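Long-range contact in putative glycosidase ph117-related (Bacteroides thetaiotaomicron, PDB 5A7V), which probably acts on beta-mannosidic linkages as a member of glycoside hydrolase family 130, and binds mannose in its central pocket: residues 103-111 / 140-148. Numbering follows the deposited sequence.
Sequences GHRTSRLGY and WPGGCEDPR. With MAN (alpha-D-mannopyranose), chain D; BMA (beta-D-mannopyranose), chain C; MAN (alpha-D-mannopyranose), chain E; SO4 (sulfate ion), chain G.
Ser107 and Gly143 form a single beta bridge: Ser107 N donates to Gly142 O (2.9 Å, 175° at the hydrogen), and Ser107 O accepts from Cys144 N. Both bonds are nearly straight at the hydrogen. Ser107 O also receives a CA-H...O contact from Gly143 CA (3.4 Å). One residue back, Thr106 OG1 donates to Pro141 O at 2.6 Å, nearly along the C=O axis; OG1 reaches it by standing anti to the carbonyl carbon (chi1 -60°), while CG2 lies over one face of the Arg108 guanidinium, whose NH1 pairs with Asp96. A water joins Ser107 OG (2.7 Å) to Gly142 O and Glu145 OE2 (2.7 Å), while Arg93 NE also hydrogen-bonds to Ser107 OG. This network links the bridge to a sugar site that alpha- and beta-mannose occupy as alternatives, with O4 of the beta anomer 2.6 Å from Glu145 OE2. Further along, Leu109 CD1 packs on Pro147 CB (3.8 Å). The axes of 107-111 and 143-148 cross at 62°, consistent with contact between adjacent blades of the family's five-bladed beta-propeller: strand 107-114 pairs with 87-95 in one antiparallel sheet, whereas 143-151 is an edge strand of the next, on the side of the sugar pocket, beside 157-164.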
loop_
_atom_site.group_PDB
_atom_site.type_symbol
_atom_site.label_atom_id
_atom_site.label_comp_id
_atom_site.label_asym_id
_atom_site.label_seq_id
_atom_site.Cartn_x
_atom_site.Cartn_y
_atom_site.Cartn_z
ATOM N N GLY A 103 3.892 -12.774 -10.057
ATOM C CA GLY A 103 2.726 -13.482 -9.573
ATOM C C GLY A 103 2.799 -14.995 -9.588
ATOM O O GLY A 103 1.807 -15.684 -9.283
ATOM N N HIS A 104 3.969 -15.548 -9.934
ATOM C CA HIS A 104 4.154 -16.994 -10.017
ATOM C C HIS A 104 4.905 -17.582 -8.849
ATOM O O HIS A 104 5.228 -18.778 -8.877
ATOM C CB HIS A 104 4.864 -17.367 -11.336
ATOM C CG HIS A 104 4.026 -17.117 -12.541
ATOM N ND1 HIS A 104 4.295 -17.657 -13.753
ATOM C CD2 HIS A 104 2.863 -16.436 -12.688
ATOM C CE1 HIS A 104 3.362 -17.302 -14.619
ATOM N NE2 HIS A 104 2.524 -16.508 -14.009
ATOM N N ARG A 105 5.171 -16.779 -7.819
ATOM C CA ARG A 105 5.799 -17.288 -6.595
ATOM C C ARG A 105 4.719 -17.445 -5.516
ATOM O O ARG A 105 3.521 -17.278 -5.791
ATOM C CB ARG A 105 6.897 -16.303 -6.121
ATOM C CG ARG A 105 7.965 -15.969 -7.158
ATOM C CD ARG A 105 7.611 -14.781 -8.048
ATOM N NE ARG A 105 8.753 -14.466 -8.899
ATOM C CZ ARG A 105 9.814 -13.791 -8.524
ATOM N NH1 ARG A 105 9.891 -13.175 -7.346
ATOM N NH2 ARG A 105 10.866 -13.699 -9.368
ATOM N N THR A 106 5.131 -17.766 -4.306
ATOM C CA THR A 106 4.196 -17.712 -3.151
ATOM C C THR A 106 4.633 -16.542 -2.263
ATOM O O THR A 106 5.830 -16.445 -1.873
ATOM C CB THR A 106 4.223 -19.033 -2.337
ATOM O OG1 THR A 106 3.843 -20.132 -3.159
ATOM C CG2 THR A 106 3.250 -18.930 -1.155
ATOM N N SER A 107 3.680 -15.660 -1.949
ATOM C CA SER A 107 3.900 -14.526 -1.073
ATOM C C SER A 107 3.484 -14.879 0.370
ATOM O O SER A 107 2.405 -15.439 0.616
ATOM C CB SER A 107 3.069 -13.326 -1.556
ATOM O OG SER A 107 3.610 -12.816 -2.801
ATOM N N ARG A 108 4.346 -14.499 1.288
ATOM C CA ARG A 108 4.141 -14.658 2.730
ATOM C C ARG A 108 4.650 -13.373 3.378
ATOM O O ARG A 108 5.541 -12.710 2.843
ATOM C CB ARG A 108 4.921 -15.873 3.249
ATOM C CG ARG A 108 4.525 -17.181 2.577
ATOM C CD ARG A 108 5.320 -18.387 3.069
ATOM N NE ARG A 108 4.970 -19.624 2.388
ATOM C CZ ARG A 108 5.563 -20.125 1.285
ATOM N NH1 ARG A 108 6.465 -19.385 0.625
ATOM N NH2 ARG A 108 5.212 -21.293 0.804
ATOM N N LEU A 109 4.108 -13.010 4.556
ATOM C CA LEU A 109 4.483 -11.759 5.182
ATOM C C LEU A 109 5.530 -11.928 6.270
ATOM O O LEU A 109 5.324 -12.679 7.243
ATOM C CB LEU A 109 3.255 -11.051 5.753
ATOM C CG LEU A 109 2.108 -10.846 4.766
ATOM C CD1 LEU A 109 1.013 -9.995 5.450
ATOM C CD2 LEU A 109 2.522 -10.258 3.417
ATOM N N GLY A 110 6.635 -11.215 6.133
ATOM C CA GLY A 110 7.661 -11.113 7.153
ATOM C C GLY A 110 7.294 -10.058 8.192
ATOM O O GLY A 110 6.430 -9.221 7.939
ATOM N N TYR A 111 7.988 -10.101 9.327
ATOM C CA TYR A 111 7.733 -9.211 10.470
ATOM C C TYR A 111 9.053 -8.575 10.906
ATOM O O TYR A 111 10.053 -9.289 11.130
ATOM C CB TYR A 111 7.122 -10.059 11.594
ATOM C CG TYR A 111 6.815 -9.332 12.866
ATOM C CD1 TYR A 111 7.792 -9.022 13.810
ATOM C CD2 TYR A 111 5.502 -8.972 13.154
ATOM C CE1 TYR A 111 7.428 -8.366 14.992
ATOM C CE2 TYR A 111 5.161 -8.335 14.324
ATOM C CZ TYR A 111 6.119 -8.010 15.223
ATOM O OH TYR A 111 5.764 -7.356 16.376
ATOM N N TRP A 140 -3.996 -20.435 -2.253
ATOM C CA TRP A 140 -2.973 -21.393 -2.693
ATOM C C TRP A 140 -2.996 -21.473 -4.236
ATOM O O TRP A 140 -4.065 -21.653 -4.821
ATOM C CB TRP A 140 -3.189 -22.782 -2.077
ATOM C CG TRP A 140 -1.949 -23.647 -2.249
ATOM C CD1 TRP A 140 -1.854 -24.751 -3.047
ATOM C CD2 TRP A 140 -0.607 -23.425 -1.744
ATOM N NE1 TRP A 140 -0.575 -25.243 -3.050
ATOM C CE2 TRP A 140 0.196 -24.434 -2.262
ATOM C CE3 TRP A 140 -0.044 -22.584 -0.829
ATOM C CZ2 TRP A 140 1.543 -24.530 -1.947
ATOM C CZ3 TRP A 140 1.313 -22.567 -0.669
ATOM C CH2 TRP A 140 2.067 -23.572 -1.138
ATOM N N PRO A 141 -1.845 -21.344 -4.901
ATOM C CA PRO A 141 -0.482 -21.264 -4.366
ATOM C C PRO A 141 0.152 -19.888 -4.251
ATOM O O PRO A 141 1.318 -19.773 -3.846
ATOM C CB PRO A 141 0.299 -22.058 -5.381
ATOM C CG PRO A 141 -0.370 -21.687 -6.663
ATOM C CD PRO A 141 -1.841 -21.579 -6.345
ATOM N N GLY A 142 -0.580 -18.844 -4.601
ATOM C CA GLY A 142 0.014 -17.528 -4.684
ATOM C C GLY A 142 0.252 -16.839 -3.355
ATOM O O GLY A 142 1.111 -15.980 -3.198
ATOM N N GLY A 143 -0.545 -17.207 -2.343
ATOM C CA GLY A 143 -0.368 -16.660 -0.982
ATOM C C GLY A 143 -1.053 -15.335 -0.736
ATOM O O GLY A 143 -2.158 -15.086 -1.252
ATOM N N CYS A 144 -0.408 -14.535 0.106
ATOM C CA CYS A 144 -1.018 -13.372 0.762
ATOM C C CYS A 144 -0.123 -12.187 0.447
ATOM O O CYS A 144 1.035 -12.145 0.855
ATOM C CB CYS A 144 -1.111 -13.614 2.275
ATOM S SG CYS A 144 -1.868 -15.204 2.695
ATOM N N GLU A 145 -0.670 -11.219 -0.297
ATOM C CA GLU A 145 0.127 -10.149 -0.912
ATOM C C GLU A 145 -0.261 -8.767 -0.403
ATOM O O GLU A 145 -1.422 -8.527 -0.013
ATOM C CB GLU A 145 -0.085 -10.098 -2.433
ATOM C CG GLU A 145 0.088 -11.418 -3.133
ATOM C CD GLU A 145 -0.287 -11.403 -4.595
ATOM O OE1 GLU A 145 -1.088 -10.520 -5.027
ATOM O OE2 GLU A 145 0.140 -12.348 -5.343
ATOM N N ASP A 146 0.677 -7.844 -0.422
ATOM C CA ASP A 146 0.377 -6.410 -0.427
ATOM C C ASP A 146 -0.509 -5.936 0.743
ATOM O O ASP A 146 -1.583 -5.356 0.558
ATOM C CB ASP A 146 -0.236 -5.960 -1.755
ATOM C CG ASP A 146 0.620 -6.220 -3.002
ATOM O OD1 ASP A 146 1.779 -6.615 -2.870
ATOM O OD2 ASP A 146 0.040 -5.971 -4.091
ATOM N N PRO A 147 -0.020 -6.174 1.969
ATOM C CA PRO A 147 -0.825 -5.802 3.149
ATOM C C PRO A 147 -0.863 -4.310 3.385
ATOM O O PRO A 147 0.104 -3.591 3.137
ATOM C CB PRO A 147 -0.095 -6.510 4.310
ATOM C CG PRO A 147 1.356 -6.471 3.851
ATOM C CD PRO A 147 1.280 -6.738 2.352
ATOM N N ARG A 148 -1.988 -3.838 3.934
ATOM C CA ARG A 148 -2.063 -2.519 4.537
ATOM C C ARG A 148 -2.654 -2.724 5.942
ATOM O O ARG A 148 -3.571 -3.533 6.091
ATOM C CB ARG A 148 -2.974 -1.553 3.800
ATOM C CG ARG A 148 -2.356 -0.984 2.541
ATOM C CD ARG A 148 -2.840 -1.601 1.365
ATOM N NE ARG A 148 -2.541 -0.913 0.090
ATOM C CZ ARG A 148 -2.262 -1.614 -0.978
ATOM N NH1 ARG A 148 -2.162 -2.897 -0.946
ATOM N NH2 ARG A 148 -1.986 -0.978 -2.107
HETATM C C1 MAN D . -0.178 -8.972 -10.466
HETATM C C2 MAN D . 0.647 -8.130 -9.590
HETATM C C3 MAN D . 1.428 -9.118 -8.753
HETATM C C4 MAN D . 0.573 -10.157 -8.039
HETATM C C5 MAN D . -0.450 -10.774 -8.977
HETATM C C6 MAN D . -1.604 -11.420 -8.241
HETATM O O1 MAN D . 0.461 -9.637 -11.488
HETATM O O2 MAN D . -0.118 -7.344 -8.684
HETATM O O3 MAN D . 2.223 -8.486 -7.740
HETATM O O4 MAN D . 1.411 -11.211 -7.529
HETATM O O5 MAN D . -1.046 -9.806 -9.818
HETATM O O6 MAN D . -2.307 -10.507 -7.391
HETATM C C1 BMA C . -0.046 -8.856 -10.500
HETATM C C2 BMA C . 0.954 -8.269 -9.498
HETATM C C3 BMA C . 1.568 -9.398 -8.701
HETATM C C4 BMA C . 0.482 -10.249 -8.074
HETATM C C5 BMA C . -0.612 -10.610 -9.086
HETATM C C6 BMA C . -1.793 -11.320 -8.449
HETATM O O1 BMA C . -0.672 -7.926 -11.368
HETATM O O2 BMA C . 0.288 -7.393 -8.578
HETATM O O3 BMA C . 2.522 -8.926 -7.675
HETATM O O4 BMA C . 1.111 -11.441 -7.577
HETATM O O5 BMA C . -1.133 -9.459 -9.790
HETATM O O6 BMA C . -2.416 -10.549 -7.418
HETATM C C1 MAN E . 0.029 -4.222 -9.029
HETATM C C2 MAN E . 0.240 -3.905 -7.533
HETATM C C3 MAN E . 1.446 -4.579 -6.851
HETATM C C4 MAN E . 2.694 -4.535 -7.751
HETATM C C5 MAN E . 2.428 -3.859 -9.110
HETATM C C6 MAN E . 3.635 -3.967 -10.070
HETATM O O1 MAN E . -0.754 -3.127 -9.755
HETATM O O2 MAN E . -0.970 -4.319 -6.882
HETATM O O3 MAN E . 1.209 -5.940 -6.543
HETATM O O4 MAN E . 3.696 -3.880 -7.000
HETATM O O5 MAN E . 1.272 -4.534 -9.697
HETATM O O6 MAN E . 3.887 -5.346 -10.367
HETATM S S SO4 G . 6.595 -20.239 -13.854
HETATM O O1 SO4 G . 5.513 -20.413 -12.814
HETATM O O2 SO4 G . 6.253 -21.152 -14.968
HETATM O O3 SO4 G . 7.861 -20.547 -13.153
HETATM O O4 SO4 G . 6.810 -18.812 -14.364
HETATM O O HOH W 1 2.210 -14.000 -4.786
#